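Local coordinates for thioredoxin domain-containing protein (Aeropyrum pernix, PDB 3HA9) that is of unknown function but has a thioredoxin-like fold with a disulfide in its CxxC motif, and may act as an oxidoreductase or antioxidant, at residues E124-R129 / V135-S140; Y133-I136 / N142-Y145. All blocks are in the same frame, centred on the assembly; numbering follows the deposited sequence.

Running from the N terminus, the chain leaves helix 121-125, loops into strand 133-138, turns, and comes back as strand 143-148. Contact 1 closes the first loop by laying the residue that follows the helix, Phe-126, on one face of strand 133-138. Contact 2 closes the hairpin between strands 133-138 and 143-148. Neither nests in the other: the loops overlap in a crossed order, since 133-136 begins before 135-140 and 142-145 lies beyond it, and the two share Val-135 and Ile-136. Together they tie the helix end and the outermost strand 143-148 to strand 133-138, whose other neighbour is strand 39-45.

Contact 1: E124-R129 / V135-S140; sequences EKFNVR and VIMDKS
The ring of Phe-126 extends to strand 133-138 and meets two side chains that project from the same face of it, Val-135 and Met-137. They meet neighbouring atoms of the ring, CD1 and CE1, both obliquely. Val-135 brings up a single methyl, CG1, which stands 4.2 Å from CD1 of Phe-126, and the two side chains cross at about a right angle. The Met-137 side chain likewise runs at about a right angle to that of Phe-126, with SD 4.2 Å from CE1 of Phe-126. This is a Met-aromatic contact in which SD is 5.3 Å from the centroid of the Phe-126 ring and 68° off its normal, an oblique approach. The valine branch owes its place to chi1 of -178°, which sets CG1 opposite the backbone N. Phe-126 is where the chain leaves helix 121-125, and a Schellman motif ends that helix, with Asn-127 at positive phi as its C-prime residue. Leaving the helix here, the chain directs the Phe-126 side chain at the sheet. Leu-42 and Phe-44 of strand 39-45 touch the same side chain, while Phe-20 packs against its ring edge-to-face. Beta-branched valine suits an extended strand, and the long methionine spans the extra distance to the ring. With carbon and sulfur alone meeting across it, the contact depends on dispersion and on the exclusion of water, and between these two segments there is no directional bond.

Contact 2: Y133-I136 / N142-Y145; sequences YIVI and NVLY
Ile-136 and Tyr-145 face each other as an antiparallel, hydrogen-bonded pair, their CA atoms 5.2 Å apart. Ile-136 N lies 2.8 Å from Tyr-145 O. The bond is nearly straight, 171° at the hydrogen. In return the O of Ile-136 takes two donors: Leu-144 N at 2.8 Å, and Tyr-145 N, whose bond is long and weak. Two successive residues thus face one, which makes this a classic beta bulge, and at Leu-144 the chain turns a corner. The bulge lies in the hairpin of strands 133-138 and 143-148, the second of these being the outermost on its side of the mixed sheet of this thioredoxin-like fold. On the face where Ile-136 and Tyr-145 project, Ile-136 CD1 packs 4.2 Å from Tyr-145 CB, and its other branch, CG2, lies against CB of Leu-144. With chi1 at 174° the tyrosine CG is trans to its own N, which carries the ring across toward Ile-134, two residues before Ile-136 on the partner strand. The broad ring spans that distance: CD2 of Tyr-145 sits 4.0 Å from CG2 of Ile-134 and, obliquely, 3.9 Å from Ile-134 O. The branched isoleucines fit both the extended backbone and this apolar surface. On the opposite face the methyl CG1 of Val-135 comes 4.3 Å from CG1 of Val-143. Further out, Val-158 of helix 152-161 touches Ile-136, Tyr-145 and Leu-144, whose apolar side chain suits that place, and Pro-150 meets both Ile-134 and Tyr-145.

Contact 1: E124-R129 / V135-S140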
loop_
_atom_site.group_PDB
_atom_site.type_symbol
_atom_site.label_atom_id
_atom_site.label_comp_id
_atom_site.label_asym_id
_atom_site.label_seq_id
_atom_site.Cartn_x
_atom_site.Cartn_y
_atom_site.Cartn_z
ATOM N N GLU A 124 -7.897 3.357 -6.978
ATOM C CA GLU A 124 -9.193 2.851 -7.398
ATOM C C GLU A 124 -9.382 1.400 -6.967
ATOM O O GLU A 124 -10.439 1.035 -6.428
ATOM C CB GLU A 124 -9.319 2.981 -8.917
ATOM C CG GLU A 124 -10.635 2.436 -9.498
ATOM C CD GLU A 124 -10.688 2.516 -11.022
ATOM O OE1 GLU A 124 -10.018 3.391 -11.607
ATOM O OE2 GLU A 124 -11.416 1.714 -11.644
ATOM N N LYS A 125 -8.362 0.575 -7.195
ATOM C CA LYS A 125 -8.451 -0.859 -6.863
ATOM C C LYS A 125 -8.804 -1.092 -5.392
ATOM O O LYS A 125 -9.670 -1.905 -5.079
ATOM C CB LYS A 125 -7.121 -1.564 -7.189
ATOM C CG LYS A 125 -7.129 -3.098 -6.982
ATOM C CD LYS A 125 -7.745 -3.799 -8.174
ATOM C CE LYS A 125 -7.462 -5.306 -8.158
ATOM N NZ LYS A 125 -7.865 -5.830 -9.471
ATOM N N PHE A 126 -8.116 -0.393 -4.501
ATOM C CA PHE A 126 -8.250 -0.634 -3.068
ATOM C C PHE A 126 -9.175 0.346 -2.357
ATOM O O PHE A 126 -9.211 0.392 -1.125
ATOM C CB PHE A 126 -6.866 -0.698 -2.422
ATOM C CG PHE A 126 -6.138 -1.961 -2.773
ATOM C CD1 PHE A 126 -6.448 -3.146 -2.120
ATOM C CD2 PHE A 126 -5.205 -1.977 -3.797
ATOM C CE1 PHE A 126 -5.812 -4.330 -2.472
ATOM C CE2 PHE A 126 -4.555 -3.155 -4.135
ATOM C CZ PHE A 126 -4.863 -4.319 -3.473
ATOM N N ASN A 127 -9.943 1.101 -3.129
ATOM C CA ASN A 127 -10.957 1.975 -2.525
ATOM C C ASN A 127 -10.342 2.884 -1.462
ATOM O O ASN A 127 -10.878 3.057 -0.357
ATOM C CB ASN A 127 -12.112 1.118 -1.977
ATOM C CG ASN A 127 -12.645 0.165 -3.024
ATOM O OD1 ASN A 127 -12.765 0.525 -4.194
ATOM N ND2 ASN A 127 -12.958 -1.054 -2.615
ATOM N N VAL A 128 -9.217 3.477 -1.826
ATOM C CA VAL A 128 -8.385 4.237 -0.872
ATOM C C VAL A 128 -9.097 5.530 -0.475
ATOM O O VAL A 128 -9.508 6.314 -1.342
ATOM C CB VAL A 128 -7.021 4.515 -1.484
ATOM C CG1 VAL A 128 -6.189 5.422 -0.597
ATOM C CG2 VAL A 128 -6.291 3.171 -1.728
ATOM N N ARG A 129 -9.226 5.742 0.830
ATOM C CA ARG A 129 -10.090 6.807 1.366
ATOM C C ARG A 129 -9.346 8.070 1.819
ATOM O O ARG A 129 -9.982 9.058 2.173
ATOM C CB ARG A 129 -10.916 6.253 2.550
ATOM C CG ARG A 129 -11.862 5.117 2.177
ATOM C CD ARG A 129 -12.790 4.807 3.343
ATOM N NE ARG A 129 -13.948 5.701 3.355
ATOM C CZ ARG A 129 -15.013 5.538 2.568
ATOM N NH1 ARG A 129 -15.071 4.517 1.720
ATOM N NH2 ARG A 129 -16.035 6.378 2.641
ATOM N N VAL A 135 -3.764 -0.942 3.887
ATOM C CA VAL A 135 -4.381 -2.255 3.603
ATOM C C VAL A 135 -3.430 -3.355 4.079
ATOM O O VAL A 135 -2.273 -3.413 3.646
ATOM C CB VAL A 135 -4.666 -2.441 2.096
ATOM C CG1 VAL A 135 -5.355 -3.801 1.830
ATOM C CG2 VAL A 135 -5.537 -1.309 1.591
ATOM N N ILE A 136 -3.912 -4.232 4.959
ATOM C CA ILE A 136 -3.101 -5.376 5.404
ATOM C C ILE A 136 -3.688 -6.655 4.822
ATOM O O ILE A 136 -4.888 -6.898 4.969
ATOM C CB ILE A 136 -3.044 -5.485 6.936
ATOM C CG1 ILE A 136 -2.533 -4.171 7.528
ATOM C CG2 ILE A 136 -2.144 -6.668 7.355
ATOM C CD1 ILE A 136 -2.611 -4.102 9.055
ATOM N N MET A 137 -2.843 -7.433 4.141
ATOM C CA MET A 137 -3.254 -8.685 3.495
ATOM C C MET A 137 -2.322 -9.827 3.902
ATOM O O MET A 137 -1.163 -9.596 4.233
ATOM C CB MET A 137 -3.174 -8.550 1.969
ATOM C CG MET A 137 -4.401 -7.978 1.285
ATOM S SD MET A 137 -4.071 -7.546 -0.472
ATOM C CE MET A 137 -2.493 -8.112 -0.629
ATOM N N ASP A 138 -2.832 -11.057 3.851
ATOM C CA ASP A 138 -1.974 -12.241 3.944
ATOM C C ASP A 138 -1.621 -12.742 2.535
ATOM O O ASP A 138 -2.042 -12.150 1.553
ATOM C CB ASP A 138 -2.613 -13.328 4.819
ATOM C CG ASP A 138 -3.888 -13.916 4.210
ATOM O OD1 ASP A 138 -4.122 -13.792 2.988
ATOM O OD2 ASP A 138 -4.657 -14.515 4.980
ATOM N N LYS A 139 -0.833 -13.810 2.411
ATOM C CA LYS A 139 -0.405 -14.229 1.071
ATOM C C LYS A 139 -1.512 -14.850 0.196
ATOM O O LYS A 139 -1.360 -14.945 -1.027
ATOM C CB LYS A 139 0.854 -15.109 1.126
ATOM C CG LYS A 139 2.133 -14.310 1.340
ATOM C CD LYS A 139 2.449 -13.423 0.139
ATOM C CE LYS A 139 3.745 -12.629 0.343
ATOM N NZ LYS A 139 4.925 -13.548 0.450
ATOM N N SER A 140 -2.625 -15.230 0.823
ATOM C CA SER A 140 -3.819 -15.689 0.104
ATOM C C SER A 140 -4.699 -14.524 -0.375
ATOM O O SER A 140 -5.783 -14.726 -0.947
ATOM C CB SER A 140 -4.623 -16.621 1.009
ATOM O OG SER A 140 -3.866 -17.784 1.305
#

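Contact 2: Y133-I136 / N142-Y145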
loop_
_atom_site.group_PDB
_atom_site.type_symbol
_atom_site.label_atom_id
_atom_site.label_comp_id
_atom_site.label_asym_id
_atom_site.label_seq_id
_atom_site.Cartn_x
_atom_site.Cartn_y
_atom_site.Cartn_z
ATOM N N TYR A 133 -3.469 5.730 4.318
ATOM C CA TYR A 133 -4.439 4.641 4.290
ATOM C C TYR A 133 -3.692 3.335 4.221
ATOM O O TYR A 133 -2.726 3.211 3.482
ATOM C CB TYR A 133 -5.363 4.811 3.061
ATOM C CG TYR A 133 -6.532 3.834 2.990
ATOM C CD1 TYR A 133 -7.744 4.120 3.627
ATOM C CD2 TYR A 133 -6.427 2.644 2.256
ATOM C CE1 TYR A 133 -8.810 3.234 3.552
ATOM C CE2 TYR A 133 -7.496 1.731 2.189
ATOM C CZ TYR A 133 -8.680 2.048 2.834
ATOM O OH TYR A 133 -9.736 1.173 2.783
ATOM N N ILE A 134 -4.159 2.356 4.990
ATOM C CA ILE A 134 -3.449 1.098 5.190
ATOM C C ILE A 134 -4.324 -0.060 4.713
ATOM O O ILE A 134 -5.513 -0.115 5.044
ATOM C CB ILE A 134 -3.121 0.928 6.711
ATOM C CG1 ILE A 134 -1.988 1.881 7.138
ATOM C CG2 ILE A 134 -2.816 -0.538 7.078
ATOM C CD1 ILE A 134 -0.600 1.450 6.673
ATOM N N VAL A 135 -3.764 -0.942 3.887
ATOM C CA VAL A 135 -4.381 -2.255 3.603
ATOM C C VAL A 135 -3.430 -3.355 4.079
ATOM O O VAL A 135 -2.273 -3.413 3.646
ATOM C CB VAL A 135 -4.666 -2.441 2.096
ATOM C CG1 VAL A 135 -5.355 -3.801 1.830
ATOM C CG2 VAL A 135 -5.537 -1.309 1.591
ATOM N N ILE A 136 -3.912 -4.232 4.959
ATOM C CA ILE A 136 -3.101 -5.376 5.404
ATOM C C ILE A 136 -3.688 -6.655 4.822
ATOM O O ILE A 136 -4.888 -6.898 4.969
ATOM C CB ILE A 136 -3.044 -5.485 6.936
ATOM C CG1 ILE A 136 -2.533 -4.171 7.528
ATOM C CG2 ILE A 136 -2.144 -6.668 7.355
ATOM C CD1 ILE A 136 -2.611 -4.102 9.055
ATOM N N ASN A 142 -6.284 -12.511 1.524
ATOM C CA ASN A 142 -7.294 -12.120 2.497
ATOM C C ASN A 142 -6.971 -10.748 3.064
ATOM O O ASN A 142 -5.822 -10.468 3.409
ATOM C CB ASN A 142 -7.371 -13.107 3.656
ATOM C CG ASN A 142 -7.820 -14.473 3.227
ATOM O OD1 ASN A 142 -8.880 -14.632 2.618
ATOM N ND2 ASN A 142 -7.006 -15.480 3.532
ATOM N N VAL A 143 -7.981 -9.894 3.166
ATOM C CA VAL A 143 -7.772 -8.558 3.733
ATOM C C VAL A 143 -8.051 -8.604 5.220
ATOM O O VAL A 143 -9.175 -8.894 5.647
ATOM C CB VAL A 143 -8.641 -7.481 3.048
ATOM C CG1 VAL A 143 -8.420 -6.099 3.714
ATOM C CG2 VAL A 143 -8.344 -7.430 1.544
ATOM N N LEU A 144 -7.011 -8.313 6.005
ATOM C CA LEU A 144 -7.075 -8.375 7.458
ATOM C C LEU A 144 -7.488 -7.039 8.072
ATOM O O LEU A 144 -7.984 -6.985 9.205
ATOM C CB LEU A 144 -5.725 -8.835 8.002
ATOM C CG LEU A 144 -5.401 -10.331 8.101
ATOM C CD1 LEU A 144 -6.256 -11.250 7.211
ATOM C CD2 LEU A 144 -3.878 -10.603 7.932
ATOM N N TYR A 145 -7.258 -5.965 7.321
ATOM C CA TYR A 145 -7.668 -4.611 7.686
ATOM C C TYR A 145 -7.512 -3.698 6.467
ATOM O O TYR A 145 -6.550 -3.846 5.701
ATOM C CB TYR A 145 -6.796 -4.059 8.832
ATOM C CG TYR A 145 -7.090 -2.619 9.157
ATOM C CD1 TYR A 145 -8.102 -2.279 10.053
ATOM C CD2 TYR A 145 -6.366 -1.585 8.547
ATOM C CE1 TYR A 145 -8.381 -0.944 10.345
ATOM C CE2 TYR A 145 -6.641 -0.266 8.826
ATOM C CZ TYR A 145 -7.649 0.053 9.721
ATOM O OH TYR A 145 -7.907 1.382 9.986
#